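Local structure of putative uncharacterized protein PH0242 (Pyrococcus horikoshii, 3VU1) at residues A95-N98 and A99-L103; Y135-P138 and Y139-I142; A156-G160 and Q161-S165; T210-F213 and V214-A217. The protein is the C-terminal globular domain of an archaeal oligosaccharyltransferase of the AglB family, a strand-rich domain modelled with a bound calcium ion. All coordinates share one frame; numbering follows the deposited sequence. Where two conformers were deposited one is given.

Contact 1: A95-N98 and A99-L103; sequences AKFN and AISYL
The carbonyl of Phe-97 is gripped by Ser-101 in the first turn of the short helix 97-103, and the segment illustrates how a serine can fold back on its own helix. Lys-96, the last residue of a short 3-10 segment, takes the N-cap position. Three backbone bonds of the i to i+4 kind set the helical frame: Ile-100 N to Lys-96 O (3.1 Å), Ser-101 N to Phe-97 O (2.7 Å) and Tyr-102 N to Asn-98 O (2.8 Å). Apolar contact accompanies them on one flank. There the Phe-97 side chain crosses that of Ile-100 at about a right angle, with CD1 of the ring 3.8 Å from CD1 of Ile-100. Ile-100 continues onto Ala-65 and Leu-68 of helix 60-69, so this turn packs helix against helix. One side chain adds a polar bond within the turn. Ser-101 keeps OG beside its own backbone N (chi1 -61°), which turns the hydroxyl back toward the preceding turn. Phe-97 O therefore accepts twice, from N and OG of Ser-101, which reach it from opposite faces of its carbonyl plane; the OG bond measures 2.7 Å and its donor stands 35° out of that plane.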
loop_
_atom_site.group_PDB
_atom_site.type_symbol
_atom_site.label_atom_id
_atom_site.label_comp_id
_atom_site.label_asym_id
_atom_site.label_seq_id
_atom_site.Cartn_x
_atom_site.Cartn_y
_atom_site.Cartn_z
ATOM N N ALA A 95 -8.784 -10.375 -12.920
ATOM C CA ALA A 95 -8.634 -11.690 -13.581
ATOM C C ALA A 95 -7.690 -12.602 -12.808
ATOM O O ALA A 95 -7.795 -13.804 -12.912
ATOM C CB ALA A 95 -8.144 -11.541 -15.019
ATOM N N LYS A 96 -6.760 -12.026 -12.051
ATOM C CA LYS A 96 -5.882 -12.832 -11.223
ATOM C C LYS A 96 -6.346 -12.908 -9.767
ATOM O O LYS A 96 -5.626 -13.436 -8.903
ATOM C CB LYS A 96 -4.447 -12.312 -11.306
ATOM C CG LYS A 96 -3.805 -12.641 -12.624
ATOM C CD LYS A 96 -2.493 -11.935 -12.849
ATOM C CE LYS A 96 -1.836 -12.644 -14.014
ATOM N NZ LYS A 96 -0.380 -12.413 -14.100
ATOM N N PHE A 97 -7.550 -12.410 -9.484
ATOM C CA PHE A 97 -7.882 -12.198 -8.089
ATOM C C PHE A 97 -8.071 -13.430 -7.204
ATOM O O PHE A 97 -7.838 -13.332 -6.004
ATOM C CB PHE A 97 -8.980 -11.155 -7.875
ATOM C CG PHE A 97 -8.753 -10.320 -6.635
ATOM C CD1 PHE A 97 -7.730 -9.367 -6.598
ATOM C CD2 PHE A 97 -9.519 -10.509 -5.497
ATOM C CE1 PHE A 97 -7.482 -8.624 -5.456
ATOM C CE2 PHE A 97 -9.294 -9.750 -4.369
ATOM C CZ PHE A 97 -8.271 -8.817 -4.345
ATOM N N ASN A 98 -8.443 -14.576 -7.766
ATOM C CA ASN A 98 -8.472 -15.810 -6.974
ATOM C C ASN A 98 -7.076 -16.138 -6.459
ATOM O O ASN A 98 -6.897 -16.397 -5.276
ATOM C CB ASN A 98 -9.014 -16.992 -7.772
ATOM C CG ASN A 98 -10.538 -17.053 -7.779
ATOM O OD1 ASN A 98 -11.095 -18.152 -7.704
ATOM N ND2 ASN A 98 -11.225 -15.890 -7.864
ATOM N N ALA A 99 -6.076 -16.069 -7.336
ATOM C CA ALA A 99 -4.713 -16.357 -6.911
ATOM C C ALA A 99 -4.306 -15.407 -5.801
ATOM O O ALA A 99 -3.769 -15.866 -4.770
ATOM C CB ALA A 99 -3.729 -16.308 -8.077
ATOM N N ILE A 100 -4.537 -14.103 -6.024
ATOM C CA ILE A 100 -4.170 -13.079 -5.062
ATOM C C ILE A 100 -4.918 -13.319 -3.766
ATOM O O ILE A 100 -4.324 -13.242 -2.699
ATOM C CB ILE A 100 -4.477 -11.656 -5.566
ATOM C CG1 ILE A 100 -3.728 -11.382 -6.892
ATOM C CG2 ILE A 100 -4.129 -10.610 -4.497
ATOM C CD1 ILE A 100 -4.109 -10.092 -7.590
ATOM N N SER A 101 -6.209 -13.623 -3.842
ATOM C CA SER A 101 -6.978 -13.885 -2.627
ATOM C C SER A 101 -6.425 -15.078 -1.851
ATOM O O SER A 101 -6.269 -15.019 -0.604
ATOM C CB SER A 101 -8.438 -14.119 -2.937
ATOM O OG SER A 101 -8.986 -12.969 -3.535
ATOM N N TYR A 102 -6.122 -16.153 -2.584
ATOM C CA TYR A 102 -5.551 -17.351 -1.967
ATOM C C TYR A 102 -4.228 -17.023 -1.322
ATOM O O TYR A 102 -4.068 -17.224 -0.116
ATOM C CB TYR A 102 -5.410 -18.523 -2.945
ATOM C CG TYR A 102 -4.891 -19.793 -2.289
ATOM C CD1 TYR A 102 -5.527 -20.333 -1.178
ATOM C CD2 TYR A 102 -3.769 -20.456 -2.787
ATOM C CE1 TYR A 102 -5.068 -21.480 -0.584
ATOM C CE2 TYR A 102 -3.301 -21.610 -2.197
ATOM C CZ TYR A 102 -3.956 -22.117 -1.091
ATOM O OH TYR A 102 -3.510 -23.280 -0.485
ATOM N N LEU A 103 -3.311 -16.476 -2.106
ATOM C CA LEU A 103 -1.984 -16.193 -1.615
ATOM C C LEU A 103 -1.957 -15.188 -0.475
ATOM O O LEU A 103 -0.986 -15.168 0.270
ATOM C CB LEU A 103 -1.075 -15.745 -2.740
ATOM C CG LEU A 103 -0.742 -16.761 -3.844
ATOM C CD1 LEU A 103 -0.085 -16.043 -5.011
ATOM C CD2 LEU A 103 0.158 -17.880 -3.324
#

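Contact 2: Y135-P138 and Y139-I142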
loop_
_atom_site.group_PDB
_atom_site.type_symbol
_atom_site.label_atom_id
_atom_site.label_comp_id
_atom_site.label_asym_id
_atom_site.label_seq_id
_atom_site.Cartn_x
_atom_site.Cartn_y
_atom_site.Cartn_z
ATOM N N TYR A 135 -26.154 -3.005 -16.077
ATOM C CA TYR A 135 -24.742 -3.386 -16.129
ATOM C C TYR A 135 -24.558 -4.772 -16.702
ATOM O O TYR A 135 -25.181 -5.722 -16.223
ATOM C CB TYR A 135 -24.176 -3.410 -14.724
ATOM C CG TYR A 135 -24.098 -2.069 -14.067
ATOM C CD1 TYR A 135 -25.168 -1.580 -13.317
ATOM C CD2 TYR A 135 -22.948 -1.290 -14.193
ATOM C CE1 TYR A 135 -25.098 -0.345 -12.720
ATOM C CE2 TYR A 135 -22.867 -0.053 -13.594
ATOM C CZ TYR A 135 -23.947 0.410 -12.868
ATOM O OH TYR A 135 -23.852 1.629 -12.274
ATOM N N VAL A 136 -23.676 -4.890 -17.689
ATOM C CA VAL A 136 -23.535 -6.132 -18.444
ATOM C C VAL A 136 -22.116 -6.672 -18.482
ATOM O O VAL A 136 -21.138 -5.900 -18.451
ATOM C CB VAL A 136 -24.007 -5.989 -19.929
ATOM C CG1 VAL A 136 -25.519 -5.882 -20.024
ATOM C CG2 VAL A 136 -23.325 -4.820 -20.638
ATOM N N ASN A 137 -22.041 -8.006 -18.536
ATOM C CA ASN A 137 -20.863 -8.752 -18.974
ATOM C C ASN A 137 -21.323 -9.932 -19.856
ATOM O O ASN A 137 -21.653 -11.022 -19.354
ATOM C CB ASN A 137 -20.010 -9.225 -17.783
ATOM C CG ASN A 137 -18.689 -9.898 -18.199
ATOM O OD1 ASN A 137 -18.524 -10.408 -19.324
ATOM N ND2 ASN A 137 -17.751 -9.919 -17.274
ATOM N N PRO A 138 -21.370 -9.699 -21.181
ATOM C CA PRO A 138 -21.715 -10.703 -22.167
ATOM C C PRO A 138 -21.015 -12.047 -21.948
ATOM O O PRO A 138 -21.701 -13.073 -21.882
ATOM C CB PRO A 138 -21.229 -10.076 -23.486
ATOM C CG PRO A 138 -20.458 -8.846 -23.110
ATOM C CD PRO A 138 -21.097 -8.406 -21.831
ATOM N N TYR A 139 -19.684 -12.026 -21.815
ATOM C CA TYR A 139 -18.888 -13.259 -21.750
ATOM C C TYR A 139 -19.286 -14.134 -20.564
ATOM O O TYR A 139 -19.289 -15.365 -20.676
ATOM C CB TYR A 139 -17.387 -12.942 -21.731
ATOM C CG TYR A 139 -16.429 -14.134 -21.762
ATOM C CD1 TYR A 139 -16.115 -14.782 -22.958
ATOM C CD2 TYR A 139 -15.798 -14.572 -20.598
ATOM C CE1 TYR A 139 -15.228 -15.847 -22.984
ATOM C CE2 TYR A 139 -14.904 -15.627 -20.615
ATOM C CZ TYR A 139 -14.616 -16.255 -21.808
ATOM O OH TYR A 139 -13.725 -17.305 -21.804
ATOM N N ALA A 140 -19.635 -13.510 -19.436
ATOM C CA ALA A 140 -20.103 -14.246 -18.247
ATOM C C ALA A 140 -21.618 -14.375 -18.208
ATOM O O ALA A 140 -22.155 -14.966 -17.281
ATOM C CB ALA A 140 -19.611 -13.569 -16.977
ATOM N N ARG A 141 -22.301 -13.804 -19.209
ATOM C CA ARG A 141 -23.777 -13.820 -19.326
ATOM C C ARG A 141 -24.440 -13.195 -18.121
ATOM O O ARG A 141 -25.362 -13.770 -17.542
ATOM C CB ARG A 141 -24.324 -15.237 -19.560
ATOM C CG ARG A 141 -23.971 -15.809 -20.927
ATOM C CD ARG A 141 -24.483 -17.228 -21.097
ATOM N NE ARG A 141 -23.687 -17.956 -22.089
ATOM C CZ ARG A 141 -22.765 -18.878 -21.803
ATOM N NH1 ARG A 141 -22.504 -19.223 -20.544
ATOM N NH2 ARG A 141 -22.102 -19.471 -22.791
ATOM N N ILE A 142 -23.956 -12.015 -17.743
ATOM C CA ILE A 142 -24.437 -11.345 -16.544
ATOM C C ILE A 142 -25.097 -10.028 -16.880
ATOM O O ILE A 142 -24.587 -9.264 -17.716
ATOM C CB ILE A 142 -23.300 -11.123 -15.497
ATOM C CG1 ILE A 142 -22.825 -12.469 -14.946
ATOM C CG2 ILE A 142 -23.769 -10.232 -14.359
ATOM C CD1 ILE A 142 -22.174 -12.405 -13.588
#
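Asn-137 meets Ile-142 as an antiparallel hydrogen-bonded pair, closing a tight reversal of the chain. Asn-137 N donates to Ile-142 O and Ile-142 N to Asn-137 O, each at 3.0 Å. The same carbonyl of Asn-137 receives a weak bond from Ala-140 N at 3.2 Å. On the strand side of the pair, the CA of Val-136 lies 3.4 Å from Ile-142 O, a CA-H...O contact to the oxygen that Asn-137 N also uses. The asparagine side chain takes part as well. With CG anti to the backbone N (chi1 -174°), its amide swings forward over the turn, where OD1 accepts from Ala-140 N at 3.3 Å. That donor stands well above the amide plane, 68° out of it, and the methyl of Ala-140 comes up to CG of the amide at 4.0 Å. The other end of the group, ND2, is bonded to Leu-127 O on strand 125-130, so both ends of the amide have a partner, which should limit its rotation.

Behind this shell lies the loop geometry. Pro-138 to Arg-141 form a type I turn in which Arg-141 N donates to Pro-138 O (2.8 Å). Arg-141 has positive backbone angles, and together with Ile-142 it faces Asn-137, which makes a G1 beta bulge. The reversal joins strand 134-137 to strand 142-148 at the surface of the Insert domain's sheet; strand 125-130, where Ile-142 touches Leu-126, lies next to the first of them, and strand 153-159 next to the second.

Contact 3: A156-G160 and Q161-S165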
loop_
_atom_site.group_PDB
_atom_site.type_symbol
_atom_site.label_atom_id
_atom_site.label_comp_id
_atom_site.label_asym_id
_atom_site.label_seq_id
_atom_site.Cartn_x
_atom_site.Cartn_y
_atom_site.Cartn_z
ATOM N N ALA A 156 -30.971 -6.951 -8.744
ATOM C CA ALA A 156 -31.086 -8.266 -9.350
ATOM C C ALA A 156 -29.869 -8.567 -10.225
ATOM O O ALA A 156 -29.537 -7.807 -11.134
ATOM C CB ALA A 156 -32.368 -8.371 -10.164
ATOM N N VAL A 157 -29.208 -9.683 -9.942
ATOM C CA VAL A 157 -28.105 -10.147 -10.758
ATOM C C VAL A 157 -28.607 -11.376 -11.476
ATOM O O VAL A 157 -28.948 -12.369 -10.840
ATOM C CB VAL A 157 -26.867 -10.499 -9.900
ATOM C CG1 VAL A 157 -25.726 -11.015 -10.774
ATOM C CG2 VAL A 157 -26.413 -9.297 -9.074
ATOM N N ASN A 158 -28.677 -11.292 -12.803
ATOM C CA ASN A 158 -29.100 -12.418 -13.639
ATOM C C ASN A 158 -27.897 -13.062 -14.263
ATOM O O ASN A 158 -27.086 -12.392 -14.932
ATOM C CB ASN A 158 -30.068 -11.972 -14.738
ATOM C CG ASN A 158 -31.266 -11.221 -14.190
ATOM O OD1 ASN A 158 -31.535 -10.094 -14.593
ATOM N ND2 ASN A 158 -31.981 -11.833 -13.253
ATOM N N ILE A 159 -27.773 -14.361 -14.019
ATOM C CA ILE A 159 -26.665 -15.147 -14.530
ATOM C C ILE A 159 -27.296 -16.301 -15.268
ATOM O O ILE A 159 -27.744 -17.270 -14.646
ATOM C CB ILE A 159 -25.778 -15.676 -13.382
ATOM C CG1 ILE A 159 -25.466 -14.544 -12.390
ATOM C CG2 ILE A 159 -24.510 -16.324 -13.940
ATOM C CD1 ILE A 159 -24.584 -14.943 -11.225
ATOM N N GLY A 160 -27.352 -16.193 -16.591
ATOM C CA GLY A 160 -28.185 -17.097 -17.391
ATOM C C GLY A 160 -29.646 -16.968 -16.970
ATOM O O GLY A 160 -30.162 -15.859 -16.769
ATOM N N GLN A 161 -30.309 -18.102 -16.785
ATOM C CA GLN A 161 -31.752 -18.092 -16.504
ATOM C C GLN A 161 -32.102 -17.776 -15.040
ATOM O O GLN A 161 -33.230 -17.371 -14.753
ATOM C CB GLN A 161 -32.424 -19.394 -16.974
ATOM C CG GLN A 161 -31.974 -19.885 -18.351
ATOM C CD GLN A 161 -30.755 -20.820 -18.310
ATOM O OE1 GLN A 161 -30.493 -21.548 -19.275
ATOM N NE2 GLN A 161 -30.007 -20.807 -17.197
ATOM N N LEU A 162 -31.141 -17.934 -14.131
ATOM C CA LEU A 162 -31.374 -17.688 -12.696
ATOM C C LEU A 162 -31.109 -16.247 -12.295
ATOM O O LEU A 162 -30.207 -15.600 -12.814
ATOM C CB LEU A 162 -30.604 -18.687 -11.792
ATOM C CG LEU A 162 -29.174 -19.217 -12.098
ATOM C CD1 LEU A 162 -28.580 -19.921 -10.879
ATOM C CD2 LEU A 162 -29.053 -20.126 -13.334
ATOM N N GLU A 163 -31.944 -15.729 -11.410
ATOM C CA GLU A 163 -31.783 -14.377 -10.897
ATOM C C GLU A 163 -31.278 -14.443 -9.462
ATOM O O GLU A 163 -31.701 -15.309 -8.690
ATOM C CB GLU A 163 -33.105 -13.636 -10.948
ATOM C CG GLU A 163 -33.332 -12.682 -9.783
ATOM C CD GLU A 163 -34.362 -11.611 -10.081
ATOM O OE1 GLU A 163 -35.098 -11.234 -9.138
ATOM O OE2 GLU A 163 -34.427 -11.144 -11.250
ATOM N N CYS A 164 -30.379 -13.529 -9.097
ATOM C CA CYS A 164 -29.713 -13.628 -7.800
ATOM C C CYS A 164 -29.734 -12.340 -6.980
ATOM O O CYS A 164 -29.669 -11.231 -7.520
ATOM C CB CYS A 164 -28.295 -14.186 -7.969
ATOM S SG CYS A 164 -28.220 -15.809 -8.803
ATOM N N SER A 165 -29.848 -12.505 -5.666
ATOM C CA SER A 165 -29.976 -11.370 -4.755
ATOM C C SER A 165 -28.716 -11.189 -3.864
ATOM O O SER A 165 -28.500 -11.972 -2.935
ATOM C CB SER A 165 -31.251 -11.518 -3.904
ATOM O OG SER A 165 -31.486 -10.344 -3.133
#
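Val-157 and Cys-164 sit opposite each other in an antiparallel hairpin whose strands 156-159 and 162-165 approach to 4.4 Å between axes, their directions 146° apart. Val-157 N donates to Cys-164 O at 2.9 Å, and Cys-164 N returns a bond to Val-157 O. Asn-158 with Glu-163 is the non-hydrogen-bonded pair that follows. Ile-159 with Leu-162 is bonded again, through Ile-159 N to Leu-162 O (3.0 Å) and a weak return bond. A type II' turn closes the end, with Gly-160 at positive phi.

One face carries Asn-158 and Glu-163, which lie side by side and point the same way. Asn-158 ND2 donates to OE2 of Glu-163 at 3.2 Å, almost in the amide plane and onto the anti lone pair of the carboxylate; amide and carboxylate are turned 33° apart. OE1 is held separately by a salt bridge to Arg-154, so both carboxylate oxygens are engaged. The other face is apolar: CB of Val-157 meets CB of Cys-164 at 4.4 Å, and Phe-190 covers Val-157, Ile-159 and Cys-164. A beta hairpin with a two-residue type II' turn, tied by a disulfide from Cys-164 to Cys-184 on strand 183-184, the adjacent and outermost strand, thus forms a cross-linked margin of the Insert-domain sheet.

Contact 4: T210-F213 and V214-A217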
loop_
_atom_site.group_PDB
_atom_site.type_symbol
_atom_site.label_atom_id
_atom_site.label_comp_id
_atom_site.label_asym_id
_atom_site.label_seq_id
_atom_site.Cartn_x
_atom_site.Cartn_y
_atom_site.Cartn_z
ATOM N N THR A 210 -14.377 -6.113 0.811
ATOM C CA THR A 210 -13.763 -4.863 1.268
ATOM C C THR A 210 -12.238 -4.845 1.153
ATOM O O THR A 210 -11.569 -4.063 1.823
ATOM C CB THR A 210 -14.189 -4.513 2.707
ATOM O OG1 THR A 210 -13.822 -5.577 3.609
ATOM C CG2 THR A 210 -15.710 -4.264 2.770
ATOM N N SER A 211 -11.697 -5.703 0.295
ATOM C CA SER A 211 -10.253 -5.805 0.076
ATOM C C SER A 211 -9.699 -4.470 -0.386
ATOM O O SER A 211 -10.394 -3.708 -1.071
ATOM C CB SER A 211 -9.970 -6.864 -1.004
ATOM O OG SER A 211 -10.606 -6.515 -2.238
ATOM N N ASN A 212 -8.441 -4.204 -0.055
ATOM C CA ASN A 212 -7.753 -3.020 -0.528
ATOM C C ASN A 212 -7.693 -2.867 -2.056
ATOM O O ASN A 212 -7.706 -1.747 -2.565
ATOM C CB ASN A 212 -6.357 -2.989 0.053
ATOM C CG ASN A 212 -6.352 -2.726 1.552
ATOM O OD1 ASN A 212 -7.252 -2.093 2.089
ATOM N ND2 ASN A 212 -5.344 -3.244 2.239
ATOM N N PHE A 213 -7.599 -3.972 -2.799
ATOM C CA PHE A 213 -7.596 -3.870 -4.249
ATOM C C PHE A 213 -8.896 -3.242 -4.779
ATOM O O PHE A 213 -8.863 -2.359 -5.630
ATOM C CB PHE A 213 -7.409 -5.232 -4.887
ATOM C CG PHE A 213 -7.575 -5.227 -6.385
ATOM C CD1 PHE A 213 -8.673 -5.841 -6.981
ATOM C CD2 PHE A 213 -6.643 -4.626 -7.196
ATOM C CE1 PHE A 213 -8.839 -5.855 -8.365
ATOM C CE2 PHE A 213 -6.792 -4.635 -8.589
ATOM C CZ PHE A 213 -7.886 -5.244 -9.175
ATOM N N VAL A 214 -10.032 -3.726 -4.279
ATOM C CA VAL A 214 -11.328 -3.191 -4.637
ATOM C C VAL A 214 -11.375 -1.684 -4.361
ATOM O O VAL A 214 -11.851 -0.930 -5.203
ATOM C CB VAL A 214 -12.446 -3.931 -3.875
ATOM C CG1 VAL A 214 -13.727 -3.132 -3.910
ATOM C CG2 VAL A 214 -12.689 -5.311 -4.468
ATOM N N LYS A 215 -10.853 -1.243 -3.208
ATOM C CA LYS A 215 -10.825 0.173 -2.865
ATOM C C LYS A 215 -9.986 0.971 -3.845
ATOM O O LYS A 215 -10.435 1.993 -4.340
ATOM C CB LYS A 215 -10.254 0.428 -1.461
ATOM C CG LYS A 215 -10.967 -0.176 -0.259
ATOM C CD LYS A 215 -10.255 0.320 1.013
ATOM C CE LYS A 215 -10.695 -0.414 2.273
ATOM N NZ LYS A 215 -10.207 -1.826 2.393
ATOM N N LEU A 216 -8.760 0.527 -4.095
ATOM C CA LEU A 216 -7.805 1.309 -4.872
ATOM C C LEU A 216 -7.960 1.158 -6.384
ATOM O O LEU A 216 -7.585 2.062 -7.123
ATOM C CB LEU A 216 -6.365 0.964 -4.482
ATOM C CG LEU A 216 -5.895 1.221 -3.033
ATOM C CD1 LEU A 216 -4.539 0.566 -2.796
ATOM C CD2 LEU A 216 -5.852 2.697 -2.657
ATOM N N ALA A 217 -8.478 0.017 -6.841
ATOM C CA ALA A 217 -8.739 -0.193 -8.273
ATOM C C ALA A 217 -9.964 0.597 -8.757
ATOM O O ALA A 217 -9.977 1.109 -9.872
ATOM C CB ALA A 217 -8.925 -1.675 -8.584
#
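Phe-213 offers one face of its ring to Ala-217, one helical turn further on. The methyl CB stands 3.8 Å from the ring centroid and 19° off the normal, offset toward the rim near CE2, which makes a CH-pi contact. The ring reaches this place because CG is anti to the backbone N (chi1 173°).

The second flat group is the amide of Asn-212, and it meets an ammonium. Lys-215 NZ donates to Asn-212 OD1 at 3.0 Å, from a position tilted 26° out of the amide's carbonyl plane. ND2 of Asn-212 is bonded to Phe-67 O. The same lysine NZ donates to Thr-210 O at 2.7 Å; the lysine chain runs extended and then bends only at its last torsion, which folds the ammonium back over the start of the helix. A salt bridge from NZ to Asp-71, which also accepts from Thr-210 OG1, adds a third partner, so a buried charge is met by a carboxylate and two oxygens, and the carboxylate would be expected to favour the charged lysine.

Ser-211, at the N-cap, uses OG toward Val-208 O, and the CG2 branch of Val-214 lies beside that hydroxyl. Backbone bonds from Lys-215 N to Ser-211 O, Leu-216 N to Asn-212 O and Ala-217 N to Phe-213 O follow. The whole is the buried N-terminal turn of helix 212-218, in which Lys-215 ties the residue before the N-cap and the first helical residue together.

Contacts 1 and 4 are helix starts, and they meet through aromatic rings: Phe-97 and Phe-213 come together with planes about 25° apart, CE1 of Phe-97 lying 3.4 Å from CD1 of Phe-213. Contacts 2 and 3 are two reversals on one sheet, 11 Å apart between centres, where Arg-141 O and Gly-160 N make a probable hydrogen bond at 3.3 Å and Ile-142 packs on Ile-159 and Val-157. The two pairs do not touch; contact 1 is about 10 Å from contact 2 at the nearest atoms. The Asn-212 side chain of contact 4 is about 10 Å from the bound calcium ion.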